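Local coordinates for putative endoribonuclease (Klebsiella pneumoniae, PDB 3LYB), which is a putative endoribonuclease of the L-PSP (YjgF-like) family, at residues 68-73 / 138-142; 73-78 / 113-117. All coordinates share one frame; numbering follows the deposited sequence.

Overall arrangement
Both contacts are made by helix 60-85, and Ser-73 takes part in each. Interaction 1 joins residues 68-73 of the helix to the loop and strand start at 138-142; interaction 2 joins its next turns to 113-117, which includes part of the shorter helix 107-115. Their centres lie about 10 Å apart, and they touch where Leu-70 CD2 meets Val-113 CG2 at 3.8 Å. In sequence the second contact falls within the span bridged by the first. Bound calcium lies at some distance from both, about 9 Å from the side chain of Gln-72 and about 12 Å from that of Trp-74.

Interaction 1: 68-73 / 138-142; sequences PILAQS and TVLIE
The backbones come closest at two places, Ile-69 beside Leu-140 and Ser-73 beside Ile-141, where a turn of helix 60-85 passes the loop that runs into strand 141-148. Gln-72 supplies the polar link. Its side chain is extended beyond CG (chi2 -174°), which carries the amide across the gap to lie against the loop backbone with both ends in use. OE1 accepts from Leu-140 N at 2.8 Å, in the carbonyl plane and on a lone pair, with an N-H...O angle of 162°. NE2 gives a nearly straight bond to Thr-138 O, also 2.8 Å long; this oxygen lies almost in the plane of the amide. Together the two bonds fix the rotation of the amide and satisfy an N-H and a carbonyl two residues apart. NE2 also donates to Val-40 O, tying a second loop to the same side chain.

Apolar groups pack beside this link. Leu-140 crosses Gln-72 at about a right angle and brings CD1 to Pro-68 CB at 4.0 Å and close to the backbone N of Ile-69. Ile-141 inserts CG2 toward the helix, 3.7 Å from Gln-72 CB and near Ser-73 N. Ile-69, its side chain crossing that of Ile-141 at about a right angle, brings CD1 to the same methyl, Ile-141 CG2, at 4.1 Å. Within the helix, Ser-73 OG turns back to Ile-69 O at 2.6 Å; this carbonyl also accepts from Ser-73 N, on the opposite face of its plane. Tyr-110 of helix 107-115 touches both Ser-73 and Ile-141.

The contact thus seats the long helix against the start of the central strand of the mixed sheet, the helix-on-sheet packing of the YjgF-like fold, with a buried glutamine pinning the loop that leads into the strand.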
loop_
_atom_site.group_PDB
_atom_site.type_symbol
_atom_site.label_atom_id
_atom_site.label_comp_id
_atom_site.label_asym_id
_atom_site.label_seq_id
_atom_site.Cartn_x
_atom_site.Cartn_y
_atom_site.Cartn_z
ATOM N N PRO B 68 -25.293 2.727 8.734
ATOM C CA PRO B 68 -24.585 1.791 9.624
ATOM C C PRO B 68 -23.986 2.422 10.892
ATOM O O PRO B 68 -24.118 1.853 11.996
ATOM C CB PRO B 68 -23.520 1.184 8.710
ATOM C CG PRO B 68 -24.144 1.310 7.319
ATOM C CD PRO B 68 -24.778 2.661 7.353
ATOM N N ILE B 69 -23.360 3.587 10.756
ATOM C CA ILE B 69 -22.794 4.263 11.918
ATOM C C ILE B 69 -23.896 4.745 12.889
ATOM O O ILE B 69 -23.727 4.649 14.117
ATOM C CB ILE B 69 -21.818 5.391 11.509
ATOM C CG1 ILE B 69 -21.162 6.056 12.717
ATOM C CG2 ILE B 69 -22.517 6.429 10.707
ATOM C CD1 ILE B 69 -20.580 5.100 13.749
ATOM N N LEU B 70 -25.011 5.248 12.340
ATOM C CA LEU B 70 -26.118 5.754 13.155
ATOM C C LEU B 70 -26.730 4.596 13.920
ATOM O O LEU B 70 -26.836 4.627 15.142
ATOM C CB LEU B 70 -27.162 6.468 12.283
ATOM C CG LEU B 70 -26.758 7.827 11.673
ATOM C CD1 LEU B 70 -27.796 8.322 10.653
ATOM C CD2 LEU B 70 -26.485 8.891 12.741
ATOM N N ALA B 71 -27.059 3.541 13.191
ATOM C CA ALA B 71 -27.641 2.357 13.793
ATOM C C ALA B 71 -26.748 1.742 14.853
ATOM O O ALA B 71 -27.221 1.408 15.925
ATOM C CB ALA B 71 -27.975 1.334 12.726
ATOM N N GLN B 72 -25.459 1.590 14.565
ATOM C CA GLN B 72 -24.533 0.995 15.534
ATOM C C GLN B 72 -24.360 1.893 16.764
ATOM O O GLN B 72 -24.317 1.409 17.905
ATOM C CB GLN B 72 -23.177 0.697 14.889
ATOM C CG GLN B 72 -23.159 -0.495 13.889
ATOM C CD GLN B 72 -21.752 -0.831 13.401
ATOM O OE1 GLN B 72 -20.773 -0.290 13.897
ATOM N NE2 GLN B 72 -21.654 -1.704 12.431
ATOM N N SER B 73 -24.290 3.200 16.549
ATOM C CA SER B 73 -24.127 4.095 17.671
ATOM C C SER B 73 -25.341 3.983 18.569
ATOM O O SER B 73 -25.225 3.868 19.807
ATOM C CB SER B 73 -23.947 5.534 17.205
ATOM O OG SER B 73 -22.802 5.658 16.376
ATOM N N THR B 138 -16.445 -5.012 10.525
ATOM C CA THR B 138 -17.714 -4.285 10.313
ATOM C C THR B 138 -18.225 -3.492 11.553
ATOM O O THR B 138 -19.210 -2.717 11.450
ATOM C CB THR B 138 -18.883 -5.216 9.802
ATOM O OG1 THR B 138 -19.228 -6.145 10.824
ATOM C CG2 THR B 138 -18.485 -5.983 8.526
ATOM N N VAL B 139 -17.585 -3.680 12.705
ATOM C CA VAL B 139 -17.954 -2.913 13.875
ATOM C C VAL B 139 -17.249 -1.549 13.836
ATOM O O VAL B 139 -16.032 -1.471 13.875
ATOM C CB VAL B 139 -17.669 -3.726 15.171
ATOM C CG1 VAL B 139 -17.565 -2.848 16.402
ATOM C CG2 VAL B 139 -18.723 -4.810 15.346
ATOM N N LEU B 140 -18.026 -0.479 13.766
ATOM C CA LEU B 140 -17.515 0.868 13.512
ATOM C C LEU B 140 -17.310 1.742 14.751
ATOM O O LEU B 140 -16.619 2.771 14.690
ATOM C CB LEU B 140 -18.459 1.602 12.562
ATOM C CG LEU B 140 -18.800 0.938 11.227
ATOM C CD1 LEU B 140 -19.951 1.708 10.534
ATOM C CD2 LEU B 140 -17.582 0.945 10.371
ATOM N N ILE B 141 -17.892 1.324 15.868
ATOM C CA ILE B 141 -17.913 2.123 17.086
ATOM C C ILE B 141 -18.005 1.182 18.274
ATOM O O ILE B 141 -18.723 0.205 18.236
ATOM C CB ILE B 141 -19.108 3.127 17.079
ATOM C CG1 ILE B 141 -19.216 3.886 18.397
ATOM C CG2 ILE B 141 -20.451 2.420 16.786
ATOM C CD1 ILE B 141 -18.309 5.062 18.515
ATOM N N GLU B 142 -17.243 1.441 19.316
ATOM C CA GLU B 142 -17.388 0.677 20.541
ATOM C C GLU B 142 -17.213 1.646 21.696
ATOM O O GLU B 142 -16.220 2.391 21.719
ATOM C CB GLU B 142 -16.352 -0.439 20.634
ATOM C CG GLU B 142 -16.085 -0.827 22.080
ATOM C CD GLU B 142 -15.391 -2.159 22.254
ATOM O OE1 GLU B 142 -15.099 -2.819 21.235
ATOM O OE2 GLU B 142 -15.132 -2.548 23.424
#

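Interaction 2: 73-78 / 113-117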
loop_
_atom_site.group_PDB
_atom_site.type_symbol
_atom_site.label_atom_id
_atom_site.label_comp_id
_atom_site.label_asym_id
_atom_site.label_seq_id
_atom_site.Cartn_x
_atom_site.Cartn_y
_atom_site.Cartn_z
ATOM N N SER B 73 -24.290 3.200 16.549
ATOM C CA SER B 73 -24.127 4.095 17.671
ATOM C C SER B 73 -25.341 3.983 18.569
ATOM O O SER B 73 -25.225 3.868 19.807
ATOM C CB SER B 73 -23.947 5.534 17.205
ATOM O OG SER B 73 -22.802 5.658 16.376
ATOM N N TRP B 74 -26.513 3.992 17.937
ATOM C CA TRP B 74 -27.727 4.036 18.700
ATOM C C TRP B 74 -27.776 2.745 19.510
ATOM O O TRP B 74 -27.929 2.763 20.738
ATOM C CB TRP B 74 -28.959 4.211 17.807
ATOM C CG TRP B 74 -30.205 4.017 18.610
ATOM C CD1 TRP B 74 -30.837 4.953 19.388
ATOM C CD2 TRP B 74 -30.919 2.787 18.794
ATOM N NE1 TRP B 74 -31.921 4.384 20.022
ATOM C CE2 TRP B 74 -31.997 3.058 19.672
ATOM C CE3 TRP B 74 -30.765 1.490 18.287
ATOM C CZ2 TRP B 74 -32.923 2.072 20.056
ATOM C CZ3 TRP B 74 -31.683 0.504 18.660
ATOM C CH2 TRP B 74 -32.754 0.807 19.535
ATOM N N TYR B 75 -27.589 1.630 18.818
ATOM C CA TYR B 75 -27.632 0.322 19.437
ATOM C C TYR B 75 -26.704 0.208 20.639
ATOM O O TYR B 75 -27.020 -0.433 21.625
ATOM C CB TYR B 75 -27.301 -0.738 18.386
ATOM C CG TYR B 75 -27.873 -2.072 18.718
ATOM C CD1 TYR B 75 -29.115 -2.465 18.207
ATOM C CD2 TYR B 75 -27.193 -2.949 19.575
ATOM C CE1 TYR B 75 -29.668 -3.713 18.536
ATOM C CE2 TYR B 75 -27.728 -4.200 19.904
ATOM C CZ TYR B 75 -28.967 -4.570 19.393
ATOM O OH TYR B 75 -29.493 -5.811 19.733
ATOM N N VAL B 76 -25.548 0.838 20.559
ATOM C CA VAL B 76 -24.572 0.725 21.620
ATOM C C VAL B 76 -24.980 1.595 22.787
ATOM O O VAL B 76 -24.922 1.166 23.942
ATOM C CB VAL B 76 -23.152 1.134 21.138
ATOM C CG1 VAL B 76 -22.257 1.561 22.317
ATOM C CG2 VAL B 76 -22.531 0.006 20.392
ATOM N N LEU B 77 -25.355 2.830 22.466
ATOM C CA LEU B 77 -25.770 3.789 23.475
ATOM C C LEU B 77 -26.996 3.320 24.256
ATOM O O LEU B 77 -27.013 3.394 25.485
ATOM C CB LEU B 77 -25.983 5.153 22.850
ATOM C CG LEU B 77 -24.671 5.864 22.507
ATOM C CD1 LEU B 77 -24.930 7.161 21.771
ATOM C CD2 LEU B 77 -23.824 6.132 23.753
ATOM N N GLU B 78 -27.985 2.790 23.541
ATOM C CA GLU B 78 -29.170 2.202 24.161
ATOM C C GLU B 78 -28.843 0.978 25.017
ATOM O O GLU B 78 -29.472 0.768 26.052
ATOM C CB GLU B 78 -30.238 1.885 23.102
ATOM C CG GLU B 78 -31.502 1.158 23.615
ATOM C CD GLU B 78 -32.434 2.027 24.494
ATOM O OE1 GLU B 78 -32.241 3.268 24.563
ATOM O OE2 GLU B 78 -33.372 1.445 25.103
ATOM N N VAL B 113 -26.179 11.254 17.630
ATOM C CA VAL B 113 -26.820 10.240 18.455
ATOM C C VAL B 113 -26.584 10.445 19.952
ATOM O O VAL B 113 -27.507 10.281 20.760
ATOM C CB VAL B 113 -26.381 8.832 18.029
ATOM C CG1 VAL B 113 -27.120 7.763 18.808
ATOM C CG2 VAL B 113 -26.632 8.652 16.549
ATOM N N ARG B 114 -25.363 10.813 20.322
ATOM C CA ARG B 114 -25.045 10.942 21.738
ATOM C C ARG B 114 -25.867 12.046 22.384
ATOM O O ARG B 114 -26.316 11.892 23.509
ATOM C CB ARG B 114 -23.559 11.163 21.990
ATOM C CG ARG B 114 -23.203 10.917 23.433
ATOM C CD ARG B 114 -21.776 11.188 23.772
ATOM N NE ARG B 114 -21.302 12.467 23.261
ATOM C CZ ARG B 114 -20.047 12.897 23.380
ATOM N NH1 ARG B 114 -19.136 12.152 24.013
ATOM N NH2 ARG B 114 -19.697 14.071 22.865
ATOM N N LYS B 115 -26.075 13.141 21.667
ATOM C CA LYS B 115 -26.970 14.204 22.118
ATOM C C LYS B 115 -28.366 13.691 22.550
ATOM O O LYS B 115 -28.919 14.150 23.561
ATOM C CB LYS B 115 -27.135 15.255 21.032
ATOM C CG LYS B 115 -26.025 16.254 20.971
ATOM C CD LYS B 115 -26.271 17.211 19.789
ATOM C CE LYS B 115 -25.051 18.083 19.494
ATOM N NZ LYS B 115 -25.032 18.558 18.082
ATOM N N LEU B 116 -28.921 12.745 21.793
ATOM C CA LEU B 116 -30.209 12.148 22.140
ATOM C C LEU B 116 -30.236 11.443 23.500
ATOM O O LEU B 116 -31.307 11.150 24.002
ATOM C CB LEU B 116 -30.686 11.158 21.058
ATOM C CG LEU B 116 -30.650 11.518 19.566
ATOM C CD1 LEU B 116 -31.052 10.314 18.722
ATOM C CD2 LEU B 116 -31.489 12.737 19.208
ATOM N N PHE B 117 -29.077 11.153 24.077
ATOM C CA PHE B 117 -29.026 10.408 25.336
ATOM C C PHE B 117 -28.575 11.291 26.486
ATOM O O PHE B 117 -28.784 10.956 27.655
ATOM C CB PHE B 117 -28.065 9.218 25.239
ATOM C CG PHE B 117 -28.585 8.090 24.428
ATOM C CD1 PHE B 117 -28.538 8.133 23.042
ATOM C CD2 PHE B 117 -29.117 6.973 25.049
ATOM C CE1 PHE B 117 -29.035 7.089 22.293
ATOM C CE2 PHE B 117 -29.605 5.919 24.321
ATOM C CZ PHE B 117 -29.561 5.966 22.936
#
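The ring of Phe-117 lies against the backbone and side chains of one turn of helix 60-85. Leu-77 CB sits over one of its faces in a CH-pi contact, 3.7 Å from the ring centroid and 15° off the normal. At the ring's edge, near its plane, Trp-74 CD1 comes within 3.9 Å of Phe-117 CZ; the two aromatic planes are inclined at 50°. The side chain of Glu-78 crosses that of Phe-117 at about a right angle, the carboxylate plane inclined to the ring and Glu-78 OE1 3.7 Å from Phe-117 CE2.

Val-113, one turn earlier, packs beside Leu-77. With CG1 anti to the backbone N (chi1 -176°), this methyl reaches Leu-77 CD1 at 3.7 Å and also packs on Trp-74 CA. Leu-77 CD1 meets the backbone of Arg-114 as well, at CA, so one leucine bridges the ring and the helix surface.

The charged side chains are held from outside the two segments. Salt bridges from Glu-78 OE2 to Arg-81 and Arg-82 position the carboxylate, and Arg-114 NH1 bonds Ser-125 OG on strand 124-129. Helix 48-54 packs alongside, its Leu-54 touching both Trp-74 and Val-113.

The contact is helix-on-helix packing within the alpha-helical layer of the YjgF-like alpha/beta fold, joining helix 60-85 to residues 113-117.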